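Side-chain contacts in acetyl-xylan esterase (Streptomyces lividans, PDB 2CC0), which probably removes acetyl groups from xylan in the plant cell wall, as a metal-dependent carbohydrate esterase of family 4: residues 11-16 with 60-65; 83-88 with 94-99. One frame throughout, in Å; residues are numbered along the deposited sequence.

In the fold
Interaction 1 is the zinc site itself, where Asp13 and His62 meet at the metal and His66 completes the protein's part of it, with a bound acetate beside Asp12. Interaction 2 is the packing of helix 74-90 against the chain that follows it; the side chain of Ile88 is about 12 Å from the zinc. The two centres are about 10 Å apart, and Asn61, next to His62, joins them. Asn61 ND2 is 2.8 Å from Gln85 OE1, probably a hydrogen bond, and Asn61 N is 3.0 Å from Leu98 O, a probable bond that ties strand 58-61 to residues 98-99. Helix 74-90 is thus tied to the strand leading into the metal-binding loop.

Interaction 1 of 2, residues 11-16 with 60-65; sequences FDDGPS and ANHSYT. With ZN (zinc ion), chain C.
Asp12 lies over one face of the His62 ring while Asp13 comes in at its edge, and the zinc is bound at its NE2. Going out along Asp12, CB is 3.8 Å from His62 NE2, and CG stands 3.7 Å above the ring plane, displaced toward the rim. The carboxylate is tipped 42° against the ring, and the two side chains cross at about a right angle. Asp12 OD2 then comes to 3.3 Å from His62 NE2, but this is no hydrogen bond, because that nitrogen is bound to the metal and has no proton to share. Asp12 OD1, the other branch, is held in a salt bridge by Arg100.

The histidine reaches across with CG anti to its backbone N (chi1 -165°), which brings His62 NE2 to 2.1 Å from the zinc. At the far side of the ring ND1 is hydrogen-bonded to Arg100 O, so both nitrogens are engaged and the ring's rotation is fixed. Asp13 OD1 lies in the ring plane, 3.0 Å from His62 CD2 and a longish 2.8 Å from the zinc, with Gln38 NE2 as its hydrogen-bond partner. Asp13 OD2 accepts a 2.5 Å hydrogen bond from water 1, itself a zinc ligand. With an alanine in place of Asp13, the zinc would probably be held less firmly and its water would lose the acceptor that orients it.

This cluster stands at the C-terminal ends of parallel strands, the usual place for the active site in this kind of alpha/beta fold. Strand 34-37 runs between strands 5-12 and 58-61 and pairs with both, while 151-155 flanks 5-12 on its other side, and the side chains of Asp12 and Asp13 touch its His155.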
ATOM      1  N   PHE A  11       6.190 -14.598   3.516  1.00  7.67           N
ATOM      2  CA  PHE A  11       7.000 -15.649   2.885  1.00  7.59           C
ATOM      3  C   PHE A  11       6.273 -16.197   1.665  1.00  8.30           C
ATOM      4  O   PHE A  11       5.168 -16.775   1.782  1.00  8.43           O
ATOM      5  CB  PHE A  11       7.277 -16.790   3.894  1.00  8.17           C
ATOM      6  CG  PHE A  11       8.021 -16.335   5.107  1.00  6.87           C
ATOM      7  CD1 PHE A  11       9.412 -16.276   5.088  1.00  8.76           C
ATOM      8  CD2 PHE A  11       7.334 -15.904   6.260  1.00  6.83           C
ATOM      9  CE1 PHE A  11      10.111 -15.850   6.190  1.00  9.62           C
ATOM     10  CE2 PHE A  11       8.026 -15.469   7.366  1.00  8.57           C
ATOM     11  CZ  PHE A  11       9.431 -15.417   7.332  1.00  8.71           C
ATOM     12  N   ASP A  12       6.879 -15.982   0.496  1.00  8.46           N
ATOM     13  CA  ASP A  12       6.338 -16.472  -0.764  1.00  8.85           C
ATOM     14  C   ASP A  12       6.785 -17.895  -1.128  1.00  9.32           C
ATOM     15  O   ASP A  12       7.893 -18.337  -0.763  1.00  9.39           O
ATOM     16  CB  ASP A  12       6.764 -15.558  -1.909  1.00 11.08           C
ATOM     17  CG  ASP A  12       6.011 -14.237  -1.932  1.00 11.77           C
ATOM     18  OD1 ASP A  12       5.246 -13.932  -1.001  1.00 13.07           O
ATOM     19  OD2 ASP A  12       6.232 -13.481  -2.905  1.00 16.01           O
ATOM     20  N   ASP A  13       5.876 -18.579  -1.825  1.00  9.10           N
ATOM     21  CA  ASP A  13       6.165 -19.757  -2.676  1.00 10.31           C
ATOM     22  C   ASP A  13       6.094 -21.119  -2.015  1.00 11.16           C
ATOM     23  O   ASP A  13       6.546 -22.146  -2.594  1.00 12.94           O
ATOM     24  CB  ASP A  13       7.499 -19.633  -3.422  1.00 10.78           C
ATOM     25  CG  ASP A  13       7.468 -18.589  -4.491  1.00 14.35           C
ATOM     26  OD1 ASP A  13       6.384 -18.377  -5.089  1.00 13.96           O
ATOM     27  OD2 ASP A  13       8.560 -18.006  -4.742  1.00 19.06           O
ATOM     28  N   GLY A  14       5.513 -21.153  -0.842  1.00 10.48           N
ATOM     29  CA  GLY A  14       5.281 -22.446  -0.204  1.00 10.10           C
ATOM     30  C   GLY A  14       3.906 -22.976  -0.530  1.00  9.85           C
ATOM     31  O   GLY A  14       3.169 -22.429  -1.371  1.00  9.13           O
ATOM     32  N   PRO A  15       3.520 -24.055   0.158  1.00 10.27           N
ATOM     33  CA  PRO A  15       4.447 -24.753   1.061  1.00 10.34           C
ATOM     34  C   PRO A  15       5.266 -25.816   0.335  1.00 11.20           C
ATOM     35  O   PRO A  15       5.131 -25.977  -0.880  1.00 13.26           O
ATOM     36  CB  PRO A  15       3.494 -25.552   1.982  1.00 11.38           C
ATOM     37  CG  PRO A  15       2.145 -25.507   1.366  1.00 12.65           C
ATOM     38  CD  PRO A  15       2.163 -24.616   0.148  1.00 10.49           C
ATOM     39  N   SER A  16       6.194 -26.447   1.035  1.00 11.92           N
ATOM     40  CA  SER A  16       7.466 -26.983   0.515  1.00 11.82           C
ATOM     41  C   SER A  16       8.053 -27.845   1.627  1.00 11.78           C
ATOM     42  O   SER A  16       7.613 -27.779   2.789  1.00 11.62           O
ATOM     43  CB  SER A  16       8.483 -25.997  -0.014  1.00 11.63           C
ATOM     44  OG  SER A  16       9.334 -25.606   1.017  1.00 13.63           O
ATOM     45  N   ALA A  60      -2.215 -16.635   2.177  1.00  7.22           N
ATOM     46  CA  ALA A  60      -2.622 -15.752   1.102  1.00  5.97           C
ATOM     47  C   ALA A  60      -2.297 -16.354  -0.264  1.00  6.47           C
ATOM     48  O   ALA A  60      -1.643 -17.396  -0.356  1.00  7.40           O
ATOM     49  CB  ALA A  60      -1.982 -14.366   1.267  1.00  6.67           C
ATOM     50  N   ASN A  61      -2.833 -15.710  -1.298  1.00  6.08           N
ATOM     51  CA  ASN A  61      -2.843 -16.239  -2.686  1.00  6.37           C
ATOM     52  C   ASN A  61      -1.641 -15.717  -3.473  1.00  6.38           C
ATOM     53  O   ASN A  61      -1.438 -14.492  -3.550  1.00  7.05           O
ATOM     54  CB  ASN A  61      -4.186 -15.808  -3.330  1.00  7.12           C
ATOM     55  CG  ASN A  61      -4.431 -16.377  -4.730  1.00  7.68           C
ATOM     56  OD1 ASN A  61      -3.535 -16.446  -5.579  1.00  7.54           O
ATOM     57  ND2 ASN A  61      -5.710 -16.693  -4.998  1.00  7.83           N
ATOM     58  N   HIS A  62      -0.865 -16.627  -4.074  1.00  6.88           N
ATOM     59  CA  HIS A  62       0.315 -16.233  -4.851  1.00  7.36           C
ATOM     60  C   HIS A  62       0.264 -16.827  -6.282  1.00  7.40           C
ATOM     61  O   HIS A  62       1.314 -17.054  -6.888  1.00  8.48           O
ATOM     62  CB  HIS A  62       1.605 -16.627  -4.124  1.00  8.12           C
ATOM     63  CG  HIS A  62       2.848 -15.957  -4.645  1.00  8.08           C
ATOM     64  ND1 HIS A  62       2.891 -14.636  -5.060  1.00  9.29           N
ATOM     65  CD2 HIS A  62       4.111 -16.421  -4.752  1.00  9.04           C
ATOM     66  CE1 HIS A  62       4.128 -14.329  -5.430  1.00  9.63           C
ATOM     67  NE2 HIS A  62       4.888 -15.395  -5.254  1.00  8.60           N
ATOM     68  N   SER A  63      -0.958 -16.976  -6.818  1.00  7.92           N
ATOM     69  CA  SER A  63      -1.254 -17.621  -8.125  1.00  7.60           C
ATOM     70  C   SER A  63      -1.076 -19.137  -8.056  1.00  7.36           C
ATOM     71  O   SER A  63      -0.578 -19.664  -7.051  1.00  7.97           O
ATOM     72  CB  SER A  63      -0.417 -17.046  -9.273  1.00  7.31           C
ATOM     73  OG  SER A  63       0.870 -17.661  -9.310  1.00  8.38           O
ATOM     74  N   TYR A  64      -1.484 -19.827  -9.125  1.00  7.96           N
ATOM     75  CA  TYR A  64      -1.444 -21.294  -9.124  1.00  7.96           C
ATOM     76  C   TYR A  64      -0.075 -21.840  -9.514  1.00  8.53           C
ATOM     77  O   TYR A  64       0.416 -22.771  -8.866  1.00  8.94           O
ATOM     78  CB  TYR A  64      -2.544 -21.905 -10.004  1.00  9.60           C
ATOM     79  CG  TYR A  64      -2.893 -23.307  -9.559  1.00  9.72           C
ATOM     80  CD1 TYR A  64      -3.798 -23.515  -8.511  1.00 11.01           C
ATOM     81  CD2 TYR A  64      -2.318 -24.430 -10.178  1.00 11.29           C
ATOM     82  CE1 TYR A  64      -4.129 -24.819  -8.066  1.00 10.98           C
ATOM     83  CE2 TYR A  64      -2.635 -25.734  -9.731  1.00 11.01           C
ATOM     84  CZ  TYR A  64      -3.533 -25.915  -8.695  1.00 12.02           C
ATOM     85  OH  TYR A  64      -3.831 -27.199  -8.258  1.00 13.53           O
ATOM     86  N   THR A  65       0.530 -21.261 -10.547  1.00  9.28           N
ATOM     87  CA  THR A  65       1.783 -21.798 -11.095  1.00  9.60           C
ATOM     88  C   THR A  65       2.906 -20.728 -11.193  1.00  9.84           C
ATOM     89  O   THR A  65       3.955 -20.986 -11.788  1.00 10.48           O
ATOM     90  CB  THR A  65       1.564 -22.381 -12.533  1.00 10.31           C
ATOM     91  OG1 THR A  65       1.273 -21.313 -13.453  1.00 12.99           O
ATOM     92  CG2 THR A  65       0.440 -23.430 -12.575  1.00 11.66           C
TER
HETATM   93 ZN    ZN C 200       6.863 -15.723  -5.899  0.50 12.92          ZN
HETATM   94  O   HOH W   1       8.940 -15.784  -5.885  1.00 29.49           O

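Interaction 2 of 2, residues 83-88 with 94-99; sequences RTQQAI and GTPKLF
Gln85 and Pro96 carry the close-fitting part of this contact, the glutamine sliding past the proline ring in the opposite direction. A bend at chi2 (-62°) folds the end of Gln85 round to the ring, where OE1 lies 3.4 Å from Pro96 CG and about as close to CB and CD. Gln85 NE2, on the same amide, donates to Pro96 O at 3.1 Å, a nearly straight bond (168° at the hydrogen). The acceptor lies close to the plane of the glutamine amide, whereas the donor is tilted 19° from the plane of the carbonyl. One turn further along the helix, Ile88 meets the ring from another direction: its CD1 is 3.9 Å from Pro96 CG, an apolar contact between buried side chains.

Toward solvent the fit is sparser. Thr95 gives only its methyl CG2, 3.6 Å from Gln85 NE2, and Gly94 contributes its carbonyl O, 3.5 Å from Ile88 CG2. Both residues are exposed, and the backbone angles of Gly94 would jam a side chain against the preceding carbonyl, so a glycine suits this bend after helix 74-90.

On the inner side Ile88 also packs on Val59 of strand 58-61, so the helix leans on the sheet as well as on the returning chain. Because OE1 is hydrogen-bonded to Asn61 ND2 while NE2 serves Pro96 O, each end of a buried amide has a hydrogen-bond partner; turning it over would set oxygen against oxygen and nitrogen against nitrogen, which probably keeps Gln85 in this one orientation.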
ATOM      1  N   ARG A  83      -8.328 -20.872  -8.976  1.00 10.37           N
ATOM      2  CA  ARG A  83      -7.866 -22.213  -8.600  0.50 10.69           C
ATOM      3  C   ARG A  83      -7.067 -22.164  -7.304  1.00  9.79           C
ATOM      4  O   ARG A  83      -7.100 -23.092  -6.503  1.00 10.92           O
ATOM      5  CB  ARG A  83      -7.048 -22.845  -9.723  0.50 11.24           C
ATOM      6  CG  ARG A  83      -7.917 -23.324 -10.891  0.50 13.62           C
ATOM      7  CD  ARG A  83      -7.251 -23.013 -12.219  0.50 16.23           C
ATOM      8  NE  ARG A  83      -6.126 -23.883 -12.477  0.50 17.75           N
ATOM      9  CZ  ARG A  83      -4.996 -23.530 -13.082  0.50 18.64           C
ATOM     10  NH1 ARG A  83      -4.798 -22.293 -13.514  0.50 17.42           N
ATOM     11  NH2 ARG A  83      -4.055 -24.445 -13.259  0.50 18.86           N
ATOM     12  N   THR A  84      -6.326 -21.065  -7.113  1.00  8.90           N
ATOM     13  CA  THR A  84      -5.570 -20.916  -5.878  1.00  8.42           C
ATOM     14  C   THR A  84      -6.485 -20.649  -4.652  1.00  8.76           C
ATOM     15  O   THR A  84      -6.217 -21.182  -3.557  1.00  8.94           O
ATOM     16  CB  THR A  84      -4.468 -19.844  -6.063  1.00  7.54           C
ATOM     17  OG1 THR A  84      -3.624 -20.247  -7.153  1.00  8.36           O
ATOM     18  CG2 THR A  84      -3.629 -19.721  -4.796  1.00  7.01           C
ATOM     19  N   GLN A  85      -7.540 -19.831  -4.829  1.00  8.85           N
ATOM     20  CA  GLN A  85      -8.543 -19.626  -3.768  1.00  9.29           C
ATOM     21  C   GLN A  85      -9.095 -20.993  -3.353  1.00  9.40           C
ATOM     22  O   GLN A  85      -9.136 -21.327  -2.176  1.00  9.88           O
ATOM     23  CB  GLN A  85      -9.702 -18.735  -4.249  1.00  9.00           C
ATOM     24  CG  GLN A  85      -9.330 -17.260  -4.519  1.00 10.05           C
ATOM     25  CD  GLN A  85      -8.840 -16.544  -3.255  1.00 10.51           C
ATOM     26  OE1 GLN A  85      -7.644 -16.568  -2.940  1.00  9.49           O
ATOM     27  NE2 GLN A  85      -9.776 -15.962  -2.493  1.00 10.73           N
ATOM     28  N   GLN A  86      -9.457 -21.785  -4.361  1.00  9.85           N
ATOM     29  CA  GLN A  86     -10.043 -23.110  -4.141  1.00 11.25           C
ATOM     30  C   GLN A  86      -9.051 -24.051  -3.448  1.00 11.20           C
ATOM     31  O   GLN A  86      -9.422 -24.779  -2.524  1.00 12.23           O
ATOM     32  CB  GLN A  86     -10.496 -23.690  -5.486  1.00 12.41           C
ATOM     33  CG  GLN A  86     -11.699 -22.960  -6.111  1.00 16.61           C
ATOM     34  CD  GLN A  86     -11.756 -23.086  -7.639  1.00 24.55           C
ATOM     35  OE1 GLN A  86     -11.058 -23.913  -8.233  1.00 25.10           O
ATOM     36  NE2 GLN A  86     -12.573 -22.238  -8.281  1.00 25.38           N
ATOM     37  N   ALA A  87      -7.794 -24.052  -3.893  1.00 10.54           N
ATOM     38  CA  ALA A  87      -6.814 -24.990  -3.318  1.00  9.90           C
ATOM     39  C   ALA A  87      -6.514 -24.650  -1.858  1.00 10.04           C
ATOM     40  O   ALA A  87      -6.398 -25.540  -1.003  1.00 10.97           O
ATOM     41  CB  ALA A  87      -5.527 -25.025  -4.140  1.00 10.29           C
ATOM     42  N   ILE A  88      -6.362 -23.354  -1.563  1.00  9.38           N
ATOM     43  CA  ILE A  88      -6.062 -22.961  -0.189  1.00  9.11           C
ATOM     44  C   ILE A  88      -7.256 -23.229   0.745  1.00  9.27           C
ATOM     45  O   ILE A  88      -7.095 -23.807   1.843  1.00 10.43           O
ATOM     46  CB  ILE A  88      -5.561 -21.490  -0.124  1.00  8.27           C
ATOM     47  CG1 ILE A  88      -4.229 -21.384  -0.889  1.00  7.91           C
ATOM     48  CG2 ILE A  88      -5.478 -21.006   1.327  1.00  9.38           C
ATOM     49  CD1 ILE A  88      -3.770 -19.935  -1.194  1.00  9.74           C
ATOM     50  N   GLY A  94      -8.359 -21.338   4.910  1.00 12.45           N
ATOM     51  CA  GLY A  94      -9.285 -20.205   4.760  1.00 12.26           C
ATOM     52  C   GLY A  94      -9.411 -19.761   3.304  1.00 12.61           C
ATOM     53  O   GLY A  94      -8.734 -20.281   2.396  1.00 13.00           O
ATOM     54  N   THR A  95     -10.273 -18.780   3.076  1.00 12.25           N
ATOM     55  CA  THR A  95     -10.391 -18.156   1.774  1.00 11.95           C
ATOM     56  C   THR A  95      -9.563 -16.872   1.821  1.00 11.27           C
ATOM     57  O   THR A  95      -9.910 -15.930   2.546  1.00 12.16           O
ATOM     58  CB  THR A  95     -11.867 -17.834   1.460  1.00 12.77           C
ATOM     59  OG1 THR A  95     -12.583 -19.073   1.376  1.00 15.83           O
ATOM     60  CG2 THR A  95     -12.008 -17.107   0.120  1.00 14.70           C
ATOM     61  N   PRO A  96      -8.439 -16.843   1.090  1.00  9.83           N
ATOM     62  CA  PRO A  96      -7.579 -15.640   1.176  1.00  9.54           C
ATOM     63  C   PRO A  96      -8.262 -14.314   0.842  1.00  9.42           C
ATOM     64  O   PRO A  96      -9.151 -14.251  -0.011  1.00  9.02           O
ATOM     65  CB  PRO A  96      -6.465 -15.914   0.147  1.00 10.19           C
ATOM     66  CG  PRO A  96      -6.404 -17.420   0.056  1.00 10.01           C
ATOM     67  CD  PRO A  96      -7.873 -17.873   0.206  1.00 10.21           C
ATOM     68  N   LYS A  97      -7.820 -13.268   1.542  1.00  9.03           N
ATOM     69  CA  LYS A  97      -8.227 -11.903   1.216  0.50  9.41           C
ATOM     70  C   LYS A  97      -7.105 -11.095   0.600  1.00  9.24           C
ATOM     71  O   LYS A  97      -7.339  -9.961   0.166  1.00  9.90           O
ATOM     72  CB  LYS A  97      -8.766 -11.156   2.459  0.50 10.13           C
ATOM     73  CG  LYS A  97     -10.063 -11.729   3.072  0.50 11.75           C
ATOM     74  CD  LYS A  97     -11.218 -11.805   2.105  0.50 13.84           C
ATOM     75  CE  LYS A  97     -11.633 -10.450   1.576  0.50 14.26           C
ATOM     76  NZ  LYS A  97     -12.706 -10.512   0.545  0.50 13.15           N
ATOM     77  N   LEU A  98      -5.903 -11.686   0.539  1.00  7.69           N
ATOM     78  CA  LEU A  98      -4.701 -11.009   0.011  1.00  6.61           C
ATOM     79  C   LEU A  98      -4.095 -11.774  -1.158  1.00  7.04           C
ATOM     80  O   LEU A  98      -4.076 -13.008  -1.162  1.00  8.24           O
ATOM     81  CB  LEU A  98      -3.628 -10.894   1.097  1.00  7.11           C
ATOM     82  CG  LEU A  98      -4.070 -10.271   2.430  1.00  7.26           C
ATOM     83  CD1 LEU A  98      -2.926 -10.344   3.407  1.00 10.38           C
ATOM     84  CD2 LEU A  98      -4.589  -8.829   2.236  1.00  8.37           C
ATOM     85  N   PHE A  99      -3.580 -11.034  -2.140  1.00  6.80           N
ATOM     86  CA  PHE A  99      -2.956 -11.637  -3.309  1.00  7.32           C
ATOM     87  C   PHE A  99      -1.668 -10.906  -3.608  1.00  7.69           C
ATOM     88  O   PHE A  99      -1.651  -9.672  -3.656  1.00  8.85           O
ATOM     89  CB  PHE A  99      -3.907 -11.513  -4.516  1.00  8.06           C
ATOM     90  CG  PHE A  99      -3.262 -11.902  -5.839  1.00  7.58           C
ATOM     91  CD1 PHE A  99      -3.041 -13.245  -6.153  1.00  8.87           C
ATOM     92  CD2 PHE A  99      -2.848 -10.907  -6.748  1.00  9.19           C
ATOM     93  CE1 PHE A  99      -2.420 -13.584  -7.369  1.00 10.16           C
ATOM     94  CE2 PHE A  99      -2.223 -11.230  -7.957  1.00  8.78           C
ATOM     95  CZ  PHE A  99      -2.012 -12.590  -8.276  1.00  9.43           C
TER